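Side-chain contacts in DNA polymerase (PDB 5MDN), which probably catalyses template-directed DNA synthesis, joining deoxyribonucleotides from their triphosphates to a growing strand with release of diphosphate: residues Phe218-Asp223 with Pro250-Arg255; Phe235-Leu240 with Arg273-Leu278; Leu166-Glu171 with Arg213-Phe218; Gly28-Leu33 with Pro162-Ala167. One frame throughout, in Å; residues are numbered along the deposited sequence.

Contact 1. Residues Phe218-Asp223 with Pro250-Arg255; sequences FVKEFD and PLRVDR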
loop_
_atom_site.group_PDB
_atom_site.type_symbol
_atom_site.label_atom_id
_atom_site.label_comp_id
_atom_site.label_asym_id
_atom_site.label_seq_id
_atom_site.Cartn_x
_atom_site.Cartn_y
_atom_site.Cartn_z
ATOM N N PHE A 218 28.951 1.051 -3.238
ATOM C CA PHE A 218 28.444 2.212 -2.511
ATOM C C PHE A 218 27.559 1.791 -1.340
ATOM O O PHE A 218 27.658 2.361 -0.248
ATOM C CB PHE A 218 27.680 3.141 -3.454
ATOM C CG PHE A 218 27.369 4.485 -2.851
ATOM C CD1 PHE A 218 28.265 5.535 -2.972
ATOM C CD2 PHE A 218 26.187 4.698 -2.160
ATOM C CE1 PHE A 218 27.988 6.771 -2.419
ATOM C CE2 PHE A 218 25.906 5.932 -1.604
ATOM C CZ PHE A 218 26.806 6.969 -1.734
ATOM N N VAL A 219 26.675 0.812 -1.556
ATOM C CA VAL A 219 25.817 0.334 -0.475
ATOM C C VAL A 219 26.659 -0.226 0.664
ATOM O O VAL A 219 26.398 0.047 1.842
ATOM C CB VAL A 219 24.814 -0.707 -1.008
ATOM C CG1 VAL A 219 24.037 -1.341 0.139
ATOM C CG2 VAL A 219 23.864 -0.065 -2.007
ATOM N N LYS A 220 27.687 -1.008 0.332
ATOM C CA LYS A 220 28.582 -1.527 1.360
ATOM C C LYS A 220 29.392 -0.407 2.005
ATOM O O LYS A 220 29.696 -0.468 3.203
ATOM C CB LYS A 220 29.512 -2.582 0.758
ATOM C CG LYS A 220 28.801 -3.812 0.215
ATOM C CD LYS A 220 29.800 -4.885 -0.185
ATOM C CE LYS A 220 30.709 -4.402 -1.302
ATOM N NZ LYS A 220 31.598 -5.486 -1.803
ATOM N N GLU A 221 29.742 0.616 1.227
ATOM C CA GLU A 221 30.545 1.721 1.741
ATOM C C GLU A 221 29.724 2.577 2.701
ATOM O O GLU A 221 30.174 2.902 3.805
ATOM C CB GLU A 221 31.057 2.563 0.565
ATOM C CG GLU A 221 32.087 3.636 0.887
ATOM C CD GLU A 221 33.390 3.030 1.374
ATOM O OE1 GLU A 221 33.702 1.896 0.945
ATOM O OE2 GLU A 221 34.100 3.677 2.174
ATOM N N PHE A 222 28.506 2.943 2.290
ATOM C CA PHE A 222 27.634 3.787 3.102
ATOM C C PHE A 222 26.981 3.013 4.245
ATOM O O PHE A 222 26.776 3.569 5.331
ATOM C CB PHE A 222 26.570 4.428 2.208
ATOM C CG PHE A 222 25.550 5.243 2.952
ATOM C CD1 PHE A 222 25.940 6.269 3.796
ATOM C CD2 PHE A 222 24.198 4.991 2.793
ATOM C CE1 PHE A 222 25.000 7.021 4.475
ATOM C CE2 PHE A 222 23.256 5.739 3.468
ATOM C CZ PHE A 222 23.656 6.755 4.309
ATOM N N ASP A 223 26.639 1.738 4.016
ATOM C CA ASP A 223 25.961 0.878 4.984
ATOM C C ASP A 223 24.620 1.477 5.398
ATOM O O ASP A 223 24.458 1.899 6.550
ATOM C CB ASP A 223 26.835 0.637 6.221
ATOM C CG ASP A 223 26.278 -0.446 7.128
ATOM O OD1 ASP A 223 25.471 -1.266 6.643
ATOM O OD2 ASP A 223 26.643 -0.477 8.323
ATOM N N PRO A 250 28.067 -10.337 -8.668
ATOM C CA PRO A 250 27.054 -10.617 -7.642
ATOM C C PRO A 250 26.495 -9.342 -7.029
ATOM O O PRO A 250 27.211 -8.358 -6.823
ATOM C CB PRO A 250 27.822 -11.448 -6.608
ATOM C CG PRO A 250 29.236 -10.997 -6.749
ATOM C CD PRO A 250 29.429 -10.674 -8.212
ATOM N N LEU A 251 25.195 -9.370 -6.742
ATOM C CA LEU A 251 24.482 -8.209 -6.208
ATOM C C LEU A 251 24.423 -8.286 -4.680
ATOM O O LEU A 251 23.360 -8.343 -4.065
ATOM C CB LEU A 251 23.086 -8.125 -6.817
ATOM C CG LEU A 251 22.252 -6.858 -6.610
ATOM C CD1 LEU A 251 23.016 -5.616 -7.049
ATOM C CD2 LEU A 251 20.924 -6.964 -7.343
ATOM N N ARG A 252 25.607 -8.296 -4.072
ATOM C CA ARG A 252 25.754 -8.529 -2.634
ATOM C C ARG A 252 25.611 -7.198 -1.908
ATOM O O ARG A 252 26.588 -6.491 -1.670
ATOM C CB ARG A 252 27.093 -9.186 -2.330
ATOM C CG ARG A 252 27.276 -10.554 -2.954
ATOM C CD ARG A 252 28.636 -11.121 -2.591
ATOM N NE ARG A 252 29.719 -10.230 -3.002
ATOM C CZ ARG A 252 30.407 -9.459 -2.166
ATOM N NH1 ARG A 252 30.128 -9.473 -0.870
ATOM N NH2 ARG A 252 31.375 -8.675 -2.623
ATOM N N VAL A 253 24.376 -6.853 -1.545
ATOM C CA VAL A 253 24.095 -5.563 -0.929
ATOM C C VAL A 253 23.668 -5.663 0.535
ATOM O O VAL A 253 23.728 -4.647 1.243
ATOM C CB VAL A 253 23.041 -4.775 -1.734
ATOM C CG1 VAL A 253 23.585 -4.413 -3.106
ATOM C CG2 VAL A 253 21.758 -5.577 -1.855
ATOM N N ASP A 254 23.241 -6.830 1.014
ATOM C CA ASP A 254 22.771 -6.910 2.390
ATOM C C ASP A 254 23.953 -6.950 3.362
ATOM O O ASP A 254 25.122 -6.991 2.967
ATOM C CB ASP A 254 21.815 -8.097 2.557
ATOM C CG ASP A 254 22.506 -9.460 2.537
ATOM O OD1 ASP A 254 23.697 -9.588 2.887
ATOM O OD2 ASP A 254 21.819 -10.440 2.178
ATOM N N ARG A 255 23.644 -6.934 4.660
ATOM C CA ARG A 255 24.673 -6.791 5.686
ATOM C C ARG A 255 25.473 -8.062 5.944
ATOM O O ARG A 255 26.456 -8.004 6.691
ATOM C CB ARG A 255 24.067 -6.264 6.991
ATOM C CG ARG A 255 23.730 -4.782 6.917
ATOM C CD ARG A 255 23.822 -4.120 8.287
ATOM N NE ARG A 255 23.648 -2.670 8.207
ATOM C CZ ARG A 255 22.627 -1.985 8.714
ATOM N NH1 ARG A 255 21.652 -2.610 9.358
ATOM N NH2 ARG A 255 22.588 -0.665 8.581
#
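Asp223 and Arg255 form the ionic part of this contact. Arg255 NE donates to Asp223 OD1 over 2.8 Å, with an N-H...O angle of 171°. The oxygen lies close to the guanidinium plane and is met on its syn side, while the carboxylate stands almost perpendicular to the guanidinium, at 84°. With CG anti to the backbone N (chi1 -170°), the Asp223 carboxylate reaches back to the loop from the first residue beyond the helix. Neither charge depends on this bond alone: Arg255 NH2 is paired with Asp225, and Asp223 OD1 with Arg273, modelled so near that its exact distance is doubtful.

The apolar part is small: Val219 CG1 lies 4.0 Å from Val253 CB, where the two backbones come nearest. The same methyl also touches the backbone, 3.5 Å from Val253 O.

Like charges also meet, Lys220 NZ standing 3.3 Å from Arg252 NH2. Both are donors, so no bond joins them; a long, weak ion pair links Lys220 to Asp217.

Helix 209-222 lies between this loop, which meets it through Val253 on Val219 and Val216, and the sheet of the exonuclease domain, where Phe218 and Phe222 pack on strands 165-172 and 186-193.

Contact 2. Residues Phe235-Leu240 with Arg273-Leu278; sequences FDWPYL and RANVDL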
loop_
_atom_site.group_PDB
_atom_site.type_symbol
_atom_site.label_atom_id
_atom_site.label_comp_id
_atom_site.label_asym_id
_atom_site.label_seq_id
_atom_site.Cartn_x
_atom_site.Cartn_y
_atom_site.Cartn_z
ATOM N N PHE A 235 9.962 -3.173 -10.344
ATOM C CA PHE A 235 10.866 -3.231 -11.489
ATOM C C PHE A 235 12.330 -3.310 -11.077
ATOM O O PHE A 235 13.028 -4.242 -11.491
ATOM C CB PHE A 235 10.634 -2.021 -12.403
ATOM C CG PHE A 235 11.405 -2.084 -13.696
ATOM C CD1 PHE A 235 12.687 -1.563 -13.782
ATOM C CD2 PHE A 235 10.845 -2.660 -14.826
ATOM C CE1 PHE A 235 13.399 -1.619 -14.966
ATOM C CE2 PHE A 235 11.551 -2.718 -16.016
ATOM C CZ PHE A 235 12.829 -2.196 -16.085
ATOM N N ASP A 236 12.823 -2.339 -10.302
ATOM C CA ASP A 236 14.262 -2.164 -10.115
ATOM C C ASP A 236 14.924 -3.427 -9.573
ATOM O O ASP A 236 15.839 -3.977 -10.195
ATOM C CB ASP A 236 14.527 -0.974 -9.190
ATOM C CG ASP A 236 14.120 0.349 -9.812
ATOM O OD1 ASP A 236 13.551 0.339 -10.924
ATOM O OD2 ASP A 236 14.376 1.402 -9.190
ATOM N N TRP A 237 14.483 -3.897 -8.405
ATOM C CA TRP A 237 15.103 -5.085 -7.818
ATOM C C TRP A 237 14.971 -6.320 -8.700
ATOM O O TRP A 237 15.983 -7.014 -8.899
ATOM C CB TRP A 237 14.544 -5.337 -6.414
ATOM C CG TRP A 237 15.086 -4.409 -5.364
ATOM C CD1 TRP A 237 14.362 -3.633 -4.506
ATOM C CD2 TRP A 237 16.466 -4.162 -5.060
ATOM N NE1 TRP A 237 15.204 -2.919 -3.689
ATOM C CE2 TRP A 237 16.500 -3.224 -4.009
ATOM C CE3 TRP A 237 17.675 -4.641 -5.576
ATOM C CZ2 TRP A 237 17.695 -2.757 -3.464
ATOM C CZ3 TRP A 237 18.859 -4.175 -5.034
ATOM C CH2 TRP A 237 18.861 -3.244 -3.989
ATOM N N PRO A 238 13.795 -6.671 -9.238
ATOM C CA PRO A 238 13.748 -7.820 -10.160
ATOM C C PRO A 238 14.676 -7.681 -11.353
ATOM O O PRO A 238 15.223 -8.688 -11.821
ATOM C CB PRO A 238 12.278 -7.865 -10.597
ATOM C CG PRO A 238 11.534 -7.191 -9.513
ATOM C CD PRO A 238 12.446 -6.144 -8.952
ATOM N N TYR A 239 14.872 -6.466 -11.868
ATOM C CA TYR A 239 15.751 -6.291 -13.019
ATOM C C TYR A 239 17.215 -6.436 -12.623
ATOM O O TYR A 239 17.965 -7.193 -13.250
ATOM C CB TYR A 239 15.505 -4.934 -13.675
ATOM C CG TYR A 239 15.981 -4.888 -15.106
ATOM C CD1 TYR A 239 17.284 -4.521 -15.412
ATOM C CD2 TYR A 239 15.132 -5.232 -16.148
ATOM C CE1 TYR A 239 17.726 -4.487 -16.718
ATOM C CE2 TYR A 239 15.563 -5.202 -17.459
ATOM C CZ TYR A 239 16.861 -4.830 -17.738
ATOM O OH TYR A 239 17.293 -4.799 -19.044
ATOM N N LEU A 240 17.645 -5.709 -11.587
ATOM C CA LEU A 240 19.036 -5.796 -11.148
ATOM C C LEU A 240 19.391 -7.211 -10.703
ATOM O O LEU A 240 20.513 -7.674 -10.929
ATOM C CB LEU A 240 19.304 -4.798 -10.023
ATOM C CG LEU A 240 19.326 -3.324 -10.423
ATOM C CD1 LEU A 240 19.091 -2.432 -9.213
ATOM C CD2 LEU A 240 20.636 -2.973 -11.112
ATOM N N ARG A 273 18.480 -4.871 6.763
ATOM C CA ARG A 273 18.089 -3.499 6.470
ATOM C C ARG A 273 16.677 -3.505 5.900
ATOM O O ARG A 273 16.161 -4.542 5.479
ATOM C CB ARG A 273 19.074 -2.821 5.507
ATOM C CG ARG A 273 19.715 -3.746 4.486
ATOM C CD ARG A 273 20.663 -2.977 3.576
ATOM N NE ARG A 273 21.742 -2.335 4.324
ATOM C CZ ARG A 273 23.033 -2.605 4.156
ATOM N NH1 ARG A 273 23.414 -3.505 3.262
ATOM N NH2 ARG A 273 23.944 -1.969 4.882
ATOM N N ALA A 274 16.058 -2.326 5.901
ATOM C CA ALA A 274 14.667 -2.161 5.490
ATOM C C ALA A 274 14.619 -1.681 4.041
ATOM O O ALA A 274 14.980 -0.537 3.747
ATOM C CB ALA A 274 13.945 -1.184 6.416
ATOM N N ASN A 275 14.178 -2.556 3.141
ATOM C CA ASN A 275 13.914 -2.180 1.756
ATOM C C ASN A 275 12.472 -1.691 1.658
ATOM O O ASN A 275 11.531 -2.491 1.727
ATOM C CB ASN A 275 14.164 -3.354 0.816
ATOM C CG ASN A 275 13.830 -3.027 -0.624
ATOM O OD1 ASN A 275 14.190 -1.963 -1.131
ATOM N ND2 ASN A 275 13.143 -3.943 -1.295
ATOM N N VAL A 276 12.297 -0.381 1.497
ATOM C CA VAL A 276 10.981 0.240 1.406
ATOM C C VAL A 276 10.745 0.676 -0.033
ATOM O O VAL A 276 11.603 1.324 -0.644
ATOM C CB VAL A 276 10.852 1.429 2.373
ATOM C CG1 VAL A 276 9.449 2.010 2.311
ATOM C CG2 VAL A 276 11.188 0.996 3.791
ATOM N N ASP A 277 9.580 0.323 -0.568
ATOM C CA ASP A 277 9.142 0.760 -1.889
ATOM C C ASP A 277 8.002 1.751 -1.686
ATOM O O ASP A 277 6.915 1.371 -1.239
ATOM C CB ASP A 277 8.708 -0.429 -2.744
ATOM C CG ASP A 277 8.307 -0.026 -4.156
ATOM O OD1 ASP A 277 8.405 1.174 -4.495
ATOM O OD2 ASP A 277 7.899 -0.915 -4.933
ATOM N N LEU A 278 8.255 3.020 -2.015
ATOM C CA LEU A 278 7.266 4.064 -1.768
ATOM C C LEU A 278 6.024 3.899 -2.631
ATOM O O LEU A 278 4.957 4.396 -2.258
ATOM C CB LEU A 278 7.885 5.444 -1.992
ATOM C CG LEU A 278 9.093 5.768 -1.113
ATOM C CD1 LEU A 278 9.612 7.166 -1.409
ATOM C CD2 LEU A 278 8.737 5.622 0.359
#
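Trp237 and Asn275 are brought together by complementary first torsions: Trp237 CG is anti to its carbonyl carbon, swinging the indole from the helix toward the strand, and Asn275 CG is anti to the backbone N (chi1 177°), carrying the amide out to meet it. The result is one hydrogen bond, Trp237 NE1 to Asn275 OD1, 2.9 Å long and moderately bent (N-H...O 149°). The ring and amide planes stand nearly perpendicular, at 83°, and the indole N-H approaches OD1 from above the carbonyl plane, away from the lone-pair directions. Asn275 ND2 is 3.3 Å from Trp237 NE1, but two donors make no bond; ND2 gives a hydrogen to Trp268 O, which helps fix the amide's rotation. A leucine in place of Asn275 would probably leave the buried indole N-H and Trp268 O without their mates. The indole is packed besides against Ile227 and Pro260, and its ring meets that of Phe168.

The bond ties helix 232-247 to strand 274-277, the edge of the mixed sheet, as expected of the RNase H-like exonuclease fold. The residue before the tryptophan, Asp236, belongs to a magnesium site of this protein.

Contact 3. Residues Leu166-Glu171 with Arg213-Phe218; sequences LAFDIE and RGFVDF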
loop_
_atom_site.group_PDB
_atom_site.type_symbol
_atom_site.label_atom_id
_atom_site.label_comp_id
_atom_site.label_asym_id
_atom_site.label_seq_id
_atom_site.Cartn_x
_atom_site.Cartn_y
_atom_site.Cartn_z
ATOM N N LEU A 166 19.180 5.508 2.140
ATOM C CA LEU A 166 19.720 5.547 0.787
ATOM C C LEU A 166 18.571 5.452 -0.206
ATOM O O LEU A 166 17.840 4.455 -0.219
ATOM C CB LEU A 166 20.715 4.407 0.557
ATOM C CG LEU A 166 21.289 4.321 -0.859
ATOM C CD1 LEU A 166 22.545 5.164 -0.980
ATOM C CD2 LEU A 166 21.554 2.878 -1.260
ATOM N N ALA A 167 18.414 6.485 -1.027
ATOM C CA ALA A 167 17.505 6.458 -2.162
ATOM C C ALA A 167 18.276 6.071 -3.418
ATOM O O ALA A 167 19.443 6.434 -3.587
ATOM C CB ALA A 167 16.827 7.816 -2.355
ATOM N N PHE A 168 17.617 5.325 -4.301
ATOM C CA PHE A 168 18.255 4.918 -5.544
ATOM C C PHE A 168 17.220 4.850 -6.656
ATOM O O PHE A 168 16.051 4.523 -6.425
ATOM C CB PHE A 168 18.979 3.573 -5.388
ATOM C CG PHE A 168 18.088 2.371 -5.546
ATOM C CD1 PHE A 168 17.229 1.983 -4.531
ATOM C CD2 PHE A 168 18.125 1.618 -6.709
ATOM C CE1 PHE A 168 16.415 0.871 -4.678
ATOM C CE2 PHE A 168 17.314 0.506 -6.861
ATOM C CZ PHE A 168 16.459 0.133 -5.845
ATOM N N ASP A 169 17.670 5.175 -7.866
ATOM C CA ASP A 169 16.846 5.134 -9.063
ATOM C C ASP A 169 17.680 4.562 -10.199
ATOM O O ASP A 169 18.903 4.728 -10.228
ATOM C CB ASP A 169 16.319 6.531 -9.426
ATOM C CG ASP A 169 15.230 6.490 -10.474
ATOM O OD1 ASP A 169 14.117 6.015 -10.164
ATOM O OD2 ASP A 169 15.487 6.935 -11.612
ATOM N N ILE A 170 17.016 3.887 -11.138
ATOM C CA ILE A 170 17.689 3.311 -12.293
ATOM C C ILE A 170 16.941 3.692 -13.563
ATOM O O ILE A 170 15.758 4.035 -13.541
ATOM C CB ILE A 170 17.816 1.772 -12.206
ATOM C CG1 ILE A 170 16.480 1.104 -12.537
ATOM C CG2 ILE A 170 18.297 1.341 -10.828
ATOM C CD1 ILE A 170 16.564 -0.402 -12.639
ATOM N N GLU A 171 17.663 3.633 -14.681
ATOM C CA GLU A 171 17.062 3.692 -16.005
ATOM C C GLU A 171 17.714 2.647 -16.898
ATOM O O GLU A 171 18.937 2.485 -16.888
ATOM C CB GLU A 171 17.194 5.087 -16.628
ATOM C CG GLU A 171 16.323 6.147 -15.964
ATOM C CD GLU A 171 14.838 5.820 -16.012
ATOM O OE1 GLU A 171 14.409 5.078 -16.921
ATOM O OE2 GLU A 171 14.096 6.304 -15.129
ATOM N N ARG A 213 28.741 -2.856 -10.190
ATOM C CA ARG A 213 29.852 -2.867 -9.246
ATOM C C ARG A 213 29.857 -1.605 -8.391
ATOM O O ARG A 213 30.091 -1.666 -7.178
ATOM C CB ARG A 213 31.171 -3.004 -10.004
ATOM C CG ARG A 213 32.369 -3.286 -9.122
ATOM C CD ARG A 213 32.250 -4.660 -8.480
ATOM N NE ARG A 213 31.894 -4.597 -7.068
ATOM C CZ ARG A 213 31.264 -5.569 -6.417
ATOM N NH1 ARG A 213 30.921 -6.681 -7.052
ATOM N NH2 ARG A 213 30.982 -5.432 -5.129
ATOM N N GLY A 214 29.604 -0.449 -9.010
ATOM C CA GLY A 214 29.589 0.797 -8.260
ATOM C C GLY A 214 28.440 0.882 -7.273
ATOM O O GLY A 214 28.606 1.384 -6.157
ATOM N N PHE A 215 27.256 0.412 -7.674
ATOM C CA PHE A 215 26.113 0.397 -6.765
ATOM C C PHE A 215 26.392 -0.477 -5.547
ATOM O O PHE A 215 26.176 -0.058 -4.404
ATOM C CB PHE A 215 24.862 -0.081 -7.500
ATOM C CG PHE A 215 23.631 -0.131 -6.639
ATOM C CD1 PHE A 215 23.268 0.956 -5.859
ATOM C CD2 PHE A 215 22.831 -1.261 -6.617
ATOM C CE1 PHE A 215 22.133 0.911 -5.067
ATOM C CE2 PHE A 215 21.697 -1.312 -5.828
ATOM C CZ PHE A 215 21.347 -0.225 -5.053
ATOM N N VAL A 216 26.860 -1.707 -5.778
ATOM C CA VAL A 216 27.121 -2.633 -4.677
ATOM C C VAL A 216 28.175 -2.061 -3.736
ATOM O O VAL A 216 28.023 -2.096 -2.510
ATOM C CB VAL A 216 27.536 -4.012 -5.223
ATOM C CG1 VAL A 216 27.956 -4.922 -4.086
ATOM C CG2 VAL A 216 26.393 -4.636 -6.007
ATOM N N ASP A 217 29.262 -1.525 -4.297
ATOM C CA ASP A 217 30.322 -0.965 -3.463
ATOM C C ASP A 217 29.826 0.227 -2.653
ATOM O O ASP A 217 30.231 0.411 -1.500
ATOM C CB ASP A 217 31.521 -0.569 -4.325
ATOM C CG ASP A 217 32.349 -1.763 -4.755
ATOM O OD1 ASP A 217 32.464 -2.718 -3.957
ATOM O OD2 ASP A 217 32.891 -1.745 -5.882
ATOM N N PHE A 218 28.951 1.051 -3.238
ATOM C CA PHE A 218 28.444 2.212 -2.511
ATOM C C PHE A 218 27.559 1.791 -1.340
ATOM O O PHE A 218 27.658 2.361 -0.248
ATOM C CB PHE A 218 27.680 3.141 -3.454
ATOM C CG PHE A 218 27.369 4.485 -2.851
ATOM C CD1 PHE A 218 28.265 5.535 -2.972
ATOM C CD2 PHE A 218 26.187 4.698 -2.160
ATOM C CE1 PHE A 218 27.988 6.771 -2.419
ATOM C CE2 PHE A 218 25.906 5.932 -1.604
ATOM C CZ PHE A 218 26.806 6.969 -1.734
#
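Leu166 and Phe168 of the strand meet Phe215 and Phe218 of the helix, forming a helix-on-sheet layer of the RNase H-like exonuclease domain. The segments run antiparallel, at 172°, with axes 11.9 Å apart, a spacing these four side chains bridge with apolar contacts; no hydrogen bond crosses it. Leu166 divides its branches: CD1 abuts the edge of the Phe218 ring, 3.5 Å from CE2, while CD2 lies 4.3 Å from Phe215 CE1. The Phe215 ring also leans over one face of Phe168, where its CZ comes within 4.1 Å of Phe168 CD2. These ring planes are 26° apart, but the centroids are separated by 5.4 Å, so the rings are slid past one another and overlap little. Phe168 reaches this place with CG between the backbone N and the carbonyl carbon (chi1 84°).

Farther out, the Phe168 ring meets that of Trp237 on helix 232-247, and Phe215 touches both Trp237 and Leu189. Backbone bonds from the strand to Val226, Val228, Lys192 and Ala190 set it between two neighbours. Next to Phe168 in the strand is Asp169, a magnesium-site residue whose side chain takes no part here. Arg213 and Asp217, one helical turn apart, form a salt bridge: Arg213 NE donates over 3.2 Å to Asp217 OD2, which lies in the guanidinium plane, although the donor sits above the carboxylate plane.

Contact 4. Residues Gly28-Leu33 with Pro162-Ala167; sequences GRRVVL and PLRVLA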
loop_
_atom_site.group_PDB
_atom_site.type_symbol
_atom_site.label_atom_id
_atom_site.label_comp_id
_atom_site.label_asym_id
_atom_site.label_seq_id
_atom_site.Cartn_x
_atom_site.Cartn_y
_atom_site.Cartn_z
ATOM N N GLY A 28 24.045 3.144 19.698
ATOM C CA GLY A 28 24.037 3.621 18.329
ATOM C C GLY A 28 24.913 2.853 17.365
ATOM O O GLY A 28 25.502 3.455 16.459
ATOM N N ARG A 29 25.009 1.536 17.524
ATOM C CA ARG A 29 25.758 0.692 16.603
ATOM C C ARG A 29 24.904 -0.501 16.201
ATOM O O ARG A 29 24.100 -1.006 16.990
ATOM C CB ARG A 29 27.075 0.202 17.220
ATOM C CG ARG A 29 26.901 -0.364 18.607
ATOM C CD ARG A 29 28.138 -1.060 19.133
ATOM N NE ARG A 29 27.777 -2.029 20.164
ATOM C CZ ARG A 29 28.384 -3.198 20.342
ATOM N NH1 ARG A 29 29.395 -3.549 19.559
ATOM N NH2 ARG A 29 27.981 -4.012 21.308
ATOM N N ARG A 30 25.090 -0.949 14.963
ATOM C CA ARG A 30 24.221 -1.960 14.376
ATOM C C ARG A 30 24.662 -3.342 14.843
ATOM O O ARG A 30 25.814 -3.734 14.637
ATOM C CB ARG A 30 24.242 -1.873 12.851
ATOM C CG ARG A 30 23.406 -0.737 12.259
ATOM C CD ARG A 30 24.056 0.630 12.468
ATOM N NE ARG A 30 23.232 1.723 11.958
ATOM C CZ ARG A 30 22.702 2.677 12.717
ATOM N NH1 ARG A 30 22.913 2.674 14.025
ATOM N NH2 ARG A 30 21.963 3.632 12.171
ATOM N N VAL A 31 23.745 -4.081 15.468
ATOM C CA VAL A 31 24.027 -5.393 16.034
ATOM C C VAL A 31 22.942 -6.360 15.578
ATOM O O VAL A 31 21.971 -5.980 14.926
ATOM C CB VAL A 31 24.112 -5.370 17.576
ATOM C CG1 VAL A 31 25.161 -4.371 18.043
ATOM C CG2 VAL A 31 22.753 -5.045 18.175
ATOM N N VAL A 32 23.127 -7.631 15.928
ATOM C CA VAL A 32 22.181 -8.686 15.583
ATOM C C VAL A 32 21.955 -9.554 16.815
ATOM O O VAL A 32 22.914 -9.999 17.457
ATOM C CB VAL A 32 22.669 -9.531 14.387
ATOM C CG1 VAL A 32 24.113 -9.976 14.583
ATOM C CG2 VAL A 32 21.756 -10.729 14.169
ATOM N N LEU A 33 20.688 -9.784 17.151
ATOM C CA LEU A 33 20.298 -10.616 18.278
ATOM C C LEU A 33 19.794 -11.953 17.757
ATOM O O LEU A 33 19.087 -12.009 16.747
ATOM C CB LEU A 33 19.222 -9.934 19.129
ATOM C CG LEU A 33 19.699 -9.042 20.279
ATOM C CD1 LEU A 33 20.602 -7.922 19.793
ATOM C CD2 LEU A 33 18.506 -8.479 21.039
ATOM N N PRO A 162 18.853 7.936 14.774
ATOM C CA PRO A 162 19.175 8.352 13.405
ATOM C C PRO A 162 19.453 7.137 12.531
ATOM O O PRO A 162 20.210 6.240 12.909
ATOM C CB PRO A 162 20.420 9.227 13.582
ATOM C CG PRO A 162 21.013 8.787 14.880
ATOM C CD PRO A 162 19.843 8.430 15.747
ATOM N N LEU A 163 18.836 7.117 11.355
ATOM C CA LEU A 163 18.992 6.026 10.405
ATOM C C LEU A 163 19.701 6.525 9.155
ATOM O O LEU A 163 19.469 7.651 8.703
ATOM C CB LEU A 163 17.635 5.424 10.026
ATOM C CG LEU A 163 16.850 4.703 11.124
ATOM C CD1 LEU A 163 15.566 4.116 10.559
ATOM C CD2 LEU A 163 17.703 3.618 11.764
ATOM N N ARG A 164 20.568 5.683 8.601
ATOM C CA ARG A 164 21.234 5.974 7.339
ATOM C C ARG A 164 20.315 5.527 6.207
ATOM O O ARG A 164 20.103 4.326 6.006
ATOM C CB ARG A 164 22.593 5.281 7.271
ATOM C CG ARG A 164 23.603 5.811 8.279
ATOM C CD ARG A 164 25.018 5.362 7.941
ATOM N NE ARG A 164 25.245 3.949 8.237
ATOM C CZ ARG A 164 25.521 3.471 9.448
ATOM N NH1 ARG A 164 25.607 4.290 10.487
ATOM N NH2 ARG A 164 25.711 2.171 9.620
ATOM N N VAL A 165 19.772 6.493 5.470
ATOM C CA VAL A 165 18.800 6.243 4.415
ATOM C C VAL A 165 19.482 6.415 3.067
ATOM O O VAL A 165 20.268 7.351 2.869
ATOM C CB VAL A 165 17.585 7.182 4.547
ATOM C CG1 VAL A 165 16.518 6.829 3.529
ATOM C CG2 VAL A 165 17.023 7.126 5.961
ATOM N N LEU A 166 19.180 5.508 2.140
ATOM C CA LEU A 166 19.720 5.547 0.787
ATOM C C LEU A 166 18.571 5.452 -0.206
ATOM O O LEU A 166 17.840 4.455 -0.219
ATOM C CB LEU A 166 20.715 4.407 0.557
ATOM C CG LEU A 166 21.289 4.321 -0.859
ATOM C CD1 LEU A 166 22.545 5.164 -0.980
ATOM C CD2 LEU A 166 21.554 2.878 -1.260
ATOM N N ALA A 167 18.414 6.485 -1.027
ATOM C CA ALA A 167 17.505 6.458 -2.162
ATOM C C ALA A 167 18.276 6.071 -3.418
ATOM O O ALA A 167 19.443 6.434 -3.587
ATOM C CB ALA A 167 16.827 7.816 -2.355
#
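Arg30 makes a hydrogen bond to the backbone at Pro162, its NH2 lying 3.2 Å from Pro162 O with an N-H...O angle of 148°. The oxygen is in the guanidinium plane and the donor in the carbonyl plane, so the carbonyl meets the edge of the guanidinium. The bend of the Arg30 chain at chi2 (73°) turns the guanidinium to this carbonyl.

The second interaction is a stack. The guanidinium of Arg164 lies over a face of that of Arg30, with centres 4.4 Å apart and planes inclined by 27°. Arg30 NE and Arg164 NH2 are 3.4 Å apart, but both are donors and share no bond. Arg30 CD approaches Arg164 NH2 to 3.6 Å, so the aliphatic chain shares in the overlap.

Carboxylates supply the third: Arg30 NH2 pairs with Asp225, and Arg164 NH2 with Asp223. A leucine in place of Arg30 would probably deprive Pro162 O and Asp225 of this donor and leave Arg164 without its stacking partner.

The contact joins the N-terminal sheet, through strand 30-35, to the lead-in of strand 165-172. The guanidinium faces stack while their N-H groups turn to oxygen acceptors, so Asp223 and Asp225 probably balance the two positive charges.

Overall arrangement
From the N terminus, contact 4 closes the longest loop, bringing 28-33 beside 162-167, 129 residues on, and so joins the N-terminal sheet to the exonuclease domain. Contact 3 begins where it ends: they share Leu166 and Ala167, and its loop returns as helix 209-222. At Phe218, which contacts 3 and 1 share, the next loop opens and closes at 250-255. Contact 2 starts within that loop, at 235-240, and ends beyond it, at 273-278, so contacts 1 and 2 cross. Arg273 meets Asp223 between them, Arg164 links contact 4 to Asp223, and Trp237 touches Phe168 and Phe215, joining contact 2 to contact 3.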